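NAD-dependent epimerase/dehydratase (Veillonella parvula DSM 2008, PDB 3R6D) probably binds a dinucleotide cofactor such as NAD(P) in a Rossmann-type domain and may act as an epimerase or dehydratase. Local coordinates at residues 166-177 with 203-214. Residues are numbered along the deposited sequence; the frame is centred on the assembly and turned at random. Where two conformers were deposited one is given.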
loop_
_atom_site.group_PDB
_atom_site.type_symbol
_atom_site.label_atom_id
_atom_site.label_comp_id
_atom_site.label_asym_id
_atom_site.label_seq_id
_atom_site.Cartn_x
_atom_site.Cartn_y
_atom_site.Cartn_z
ATOM N N TYR A 166 10.449 -10.869 4.523
ATOM C CA TYR A 166 10.572 -9.399 4.596
ATOM C C TYR A 166 11.107 -9.002 5.951
ATOM O O TYR A 166 11.035 -9.789 6.904
ATOM C CB TYR A 166 9.213 -8.714 4.354
ATOM C CG TYR A 166 8.198 -8.974 5.438
ATOM C CD1 TYR A 166 8.155 -8.175 6.580
ATOM C CD2 TYR A 166 7.278 -10.023 5.333
ATOM C CE1 TYR A 166 7.238 -8.408 7.617
ATOM C CE2 TYR A 166 6.343 -10.262 6.366
ATOM C CZ TYR A 166 6.337 -9.453 7.499
ATOM O OH TYR A 166 5.424 -9.672 8.512
ATOM N N GLU A 167 11.672 -7.799 6.048
ATOM C CA GLU A 167 11.904 -7.192 7.341
ATOM C C GLU A 167 11.287 -5.805 7.342
ATOM O O GLU A 167 11.149 -5.160 6.280
ATOM C CB GLU A 167 13.406 -7.146 7.671
ATOM C CG GLU A 167 14.245 -6.403 6.624
ATOM C CD GLU A 167 15.738 -6.465 6.913
ATOM O OE1 GLU A 167 16.135 -6.960 8.008
ATOM O OE2 GLU A 167 16.532 -6.037 6.049
ATOM N N LEU A 168 10.947 -5.351 8.532
ATOM C CA LEU A 168 10.309 -4.059 8.740
ATOM C C LEU A 168 11.343 -3.101 9.298
ATOM O O LEU A 168 12.092 -3.443 10.211
ATOM C CB LEU A 168 9.126 -4.208 9.709
ATOM C CG LEU A 168 8.010 -5.134 9.231
ATOM C CD1 LEU A 168 6.868 -5.225 10.211
ATOM C CD2 LEU A 168 7.464 -4.692 7.875
ATOM N N ILE A 169 11.398 -1.905 8.719
ATOM C CA ILE A 169 12.428 -0.915 9.031
ATOM C C ILE A 169 11.787 0.295 9.689
ATOM O O ILE A 169 11.045 1.037 9.033
ATOM C CB ILE A 169 13.206 -0.479 7.756
ATOM C CG1 ILE A 169 13.766 -1.679 6.999
ATOM C CG2 ILE A 169 14.322 0.529 8.116
ATOM C CD1 ILE A 169 14.776 -2.459 7.691
ATOM N N PRO A 170 12.038 0.490 10.985
ATOM C CA PRO A 170 11.327 1.560 11.669
ATOM C C PRO A 170 11.700 2.954 11.176
ATOM O O PRO A 170 12.750 3.134 10.519
ATOM C CB PRO A 170 11.686 1.349 13.155
ATOM C CG PRO A 170 12.704 0.392 13.243
ATOM C CD PRO A 170 12.841 -0.340 11.906
ATOM N N GLU A 171 10.881 3.944 11.524
ATOM C CA GLU A 171 11.168 5.318 11.195
ATOM C C GLU A 171 12.506 5.714 11.783
ATOM O O GLU A 171 12.758 5.450 12.976
ATOM C CB GLU A 171 10.092 6.222 11.816
ATOM C CG GLU A 171 8.759 5.862 11.333
ATOM C CD GLU A 171 7.712 6.893 11.658
ATOM O OE1 GLU A 171 7.967 8.117 11.631
ATOM O OE2 GLU A 171 6.592 6.462 11.932
ATOM N N GLY A 172 13.325 6.366 10.958
ATOM C CA GLY A 172 14.657 6.833 11.390
ATOM C C GLY A 172 15.775 5.800 11.266
ATOM O O GLY A 172 16.952 6.149 11.442
ATOM N N ALA A 173 15.457 4.534 11.028
ATOM C CA ALA A 173 16.493 3.514 10.884
ATOM C C ALA A 173 17.083 3.535 9.467
ATOM O O ALA A 173 16.427 3.918 8.492
ATOM C CB ALA A 173 15.926 2.177 11.188
ATOM N N GLN A 174 18.340 3.138 9.346
ATOM C CA GLN A 174 18.940 2.913 8.031
ATOM C C GLN A 174 18.107 1.924 7.268
ATOM O O GLN A 174 17.685 0.918 7.819
ATOM C CB GLN A 174 20.303 2.249 8.182
ATOM C CG GLN A 174 21.282 3.043 8.965
ATOM C CD GLN A 174 22.583 2.339 9.136
ATOM O OE1 GLN A 174 23.091 1.714 8.208
ATOM N NE2 GLN A 174 23.158 2.472 10.318
ATOM N N PHE A 175 17.886 2.209 5.991
ATOM C CA PHE A 175 17.168 1.285 5.100
ATOM C C PHE A 175 18.159 0.900 4.000
ATOM O O PHE A 175 18.357 1.642 3.035
ATOM C CB PHE A 175 15.944 2.006 4.517
ATOM C CG PHE A 175 14.924 1.109 3.834
ATOM C CD1 PHE A 175 13.584 1.422 3.929
ATOM C CD2 PHE A 175 15.272 0.074 2.969
ATOM C CE1 PHE A 175 12.626 0.678 3.309
ATOM C CE2 PHE A 175 14.277 -0.689 2.346
ATOM C CZ PHE A 175 12.933 -0.368 2.543
ATOM N N ASN A 176 18.798 -0.255 4.167
ATOM C CA ASN A 176 19.867 -0.644 3.263
ATOM C C ASN A 176 19.452 -1.661 2.207
ATOM O O ASN A 176 20.246 -1.984 1.305
ATOM C CB ASN A 176 21.044 -1.158 4.091
ATOM C CG ASN A 176 21.653 -0.071 4.959
ATOM O OD1 ASN A 176 21.945 -0.267 6.156
ATOM N ND2 ASN A 176 21.845 1.064 4.375
ATOM N N ASP A 177 18.223 -2.152 2.280
ATOM C CA ASP A 177 17.765 -3.172 1.331
ATOM C C ASP A 177 17.389 -2.540 -0.006
ATOM O O ASP A 177 16.508 -1.654 -0.050
ATOM C CB ASP A 177 16.554 -3.934 1.886
ATOM C CG ASP A 177 16.856 -4.695 3.144
ATOM O OD1 ASP A 177 18.043 -5.020 3.444
ATOM O OD2 ASP A 177 15.862 -4.982 3.889
ATOM N N ARG A 203 -0.335 5.061 13.130
ATOM C CA ARG A 203 0.247 6.343 12.705
ATOM C C ARG A 203 1.757 6.224 12.637
ATOM O O ARG A 203 2.484 7.068 13.161
ATOM C CB ARG A 203 -0.215 7.496 13.587
ATOM C CG ARG A 203 -1.719 7.676 13.510
ATOM C CD ARG A 203 -2.247 8.816 14.387
ATOM N NE ARG A 203 -1.635 10.120 14.121
ATOM C CZ ARG A 203 -1.957 10.956 13.124
ATOM N NH1 ARG A 203 -2.846 10.617 12.207
ATOM N NH2 ARG A 203 -1.351 12.148 13.019
ATOM N N THR A 204 2.224 5.231 11.897
ATOM C CA THR A 204 3.643 5.067 11.664
ATOM C C THR A 204 3.931 4.804 10.180
ATOM O O THR A 204 3.042 4.468 9.406
ATOM C CB THR A 204 4.213 3.930 12.519
ATOM O OG1 THR A 204 3.597 2.732 12.100
ATOM C CG2 THR A 204 3.980 4.149 13.996
ATOM N N SER A 205 5.192 4.982 9.823
ATOM C CA SER A 205 5.696 4.766 8.484
ATOM C C SER A 205 6.838 3.772 8.563
ATOM O O SER A 205 7.887 4.058 9.154
ATOM C CB SER A 205 6.219 6.066 7.932
ATOM O OG SER A 205 6.740 5.808 6.641
ATOM N N ILE A 206 6.615 2.593 7.982
ATOM C CA ILE A 206 7.483 1.433 8.194
ATOM C C ILE A 206 8.053 1.007 6.836
ATOM O O ILE A 206 7.296 0.811 5.883
ATOM C CB ILE A 206 6.651 0.273 8.832
ATOM C CG1 ILE A 206 5.991 0.716 10.151
ATOM C CG2 ILE A 206 7.508 -0.975 9.089
ATOM C CD1 ILE A 206 6.920 1.345 11.166
ATOM N N GLY A 207 9.377 0.837 6.750
ATOM C CA GLY A 207 9.981 0.328 5.519
ATOM C C GLY A 207 9.801 -1.183 5.410
ATOM O O GLY A 207 9.727 -1.885 6.435
ATOM N N VAL A 208 9.737 -1.681 4.180
ATOM C CA VAL A 208 9.611 -3.123 3.936
ATOM C C VAL A 208 10.690 -3.487 2.915
ATOM O O VAL A 208 10.683 -2.964 1.795
ATOM C CB VAL A 208 8.203 -3.512 3.414
ATOM C CG1 VAL A 208 8.090 -5.027 3.392
ATOM C CG2 VAL A 208 7.092 -2.959 4.296
ATOM N N GLY A 209 11.590 -4.394 3.321
ATOM C CA GLY A 209 12.708 -4.740 2.459
ATOM C C GLY A 209 13.036 -6.216 2.542
ATOM O O GLY A 209 12.683 -6.880 3.530
ATOM N N GLU A 210 13.746 -6.723 1.530
ATOM C CA GLU A 210 14.231 -8.104 1.535
ATOM C C GLU A 210 15.552 -8.173 2.302
ATOM O O GLU A 210 16.529 -7.527 1.923
ATOM C CB GLU A 210 14.439 -8.566 0.104
ATOM C CG GLU A 210 14.997 -10.003 -0.019
ATOM C CD GLU A 210 15.220 -10.420 -1.449
ATOM O OE1 GLU A 210 14.616 -9.866 -2.366
ATOM O OE2 GLU A 210 16.011 -11.352 -1.654
ATOM N N PRO A 211 15.594 -8.980 3.380
ATOM C CA PRO A 211 16.849 -9.091 4.116
ATOM C C PRO A 211 17.992 -9.544 3.200
ATOM O O PRO A 211 17.776 -10.346 2.305
ATOM C CB PRO A 211 16.553 -10.159 5.156
ATOM C CG PRO A 211 15.041 -10.077 5.381
ATOM C CD PRO A 211 14.503 -9.773 3.995
ATOM N N GLY A 212 19.187 -9.015 3.411
ATOM C CA GLY A 212 20.360 -9.505 2.676
ATOM C C GLY A 212 20.535 -8.894 1.305
ATOM O O GLY A 212 21.214 -9.500 0.440
ATOM N N THR A 213 19.959 -7.696 1.093
ATOM C CA THR A 213 20.075 -7.060 -0.207
ATOM C C THR A 213 20.733 -5.680 -0.098
ATOM O O THR A 213 20.279 -4.718 -0.746
ATOM C CB THR A 213 18.700 -6.980 -0.911
ATOM O OG1 THR A 213 17.790 -6.202 -0.132
ATOM C CG2 THR A 213 18.123 -8.378 -1.099
ATOM N N HIS A 214 21.842 -5.598 0.649
ATOM C CA HIS A 214 22.517 -4.312 0.846
ATOM C C HIS A 214 23.406 -4.029 -0.360
ATOM O O HIS A 214 24.625 -4.167 -0.312
ATOM C CB HIS A 214 23.347 -4.324 2.140
ATOM C CG HIS A 214 22.531 -4.475 3.397
ATOM N ND1 HIS A 214 23.097 -4.371 4.644
ATOM C CD2 HIS A 214 21.211 -4.700 3.602
ATOM C CE1 HIS A 214 22.170 -4.530 5.564
ATOM N NE2 HIS A 214 21.021 -4.746 4.960
HETATM O O HOH W 1 18.637 -4.644 6.626
HETATM O O HOH W 2 19.273 -6.869 5.448
#
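Glu167 with Gly209, and Ile169 with Gly207, each exchange a pair of backbone hydrogen bonds, an antiparallel pairing whose two glycines leave room for what lies over them. The Phe175 ring takes that room: its CE1 comes 3.5 Å from Gly207 CA, its edge meets Val208 O, and Ile169 CG1 sits over the centre of one face. A CB on Gly207 would collide with this ring, and one on Gly209 with the Asp177 carboxylate. On the other face of the sheet, Leu168 packs CB against Ile206 CG2 (3.7 Å) and CD2 against Val208 CG2. Glu167 has CG between the backbone N and carbonyl carbon (chi1 57°), then runs extended past the Pro211 ring until OE2 lies 2.5 Å from Asp177 OD2, so close that one of the two acids probably carries a proton. Two waters bridge from OE2, one to His214 NE2, the other to Gly212 N and, weakly, to the same imidazole nitrogen. An alanine here would probably leave Asp177 OD2 without its close partner and the two waters without the acceptor that joins them. Asn176 CB rests on the face of the His214 imidazole, 3.6 Å from its centroid, while Asp177 OD1 approaches the ring edge. At the far end, Glu171 OE2 accepts a hydrogen bond from Ser205 N (2.9 Å), which comes from above the carboxylate plane. Strand 204-209 also pairs in parallel with strand 148-158, making 167-169 an antiparallel strand added beside the last strand of a Rossmann-type sheet.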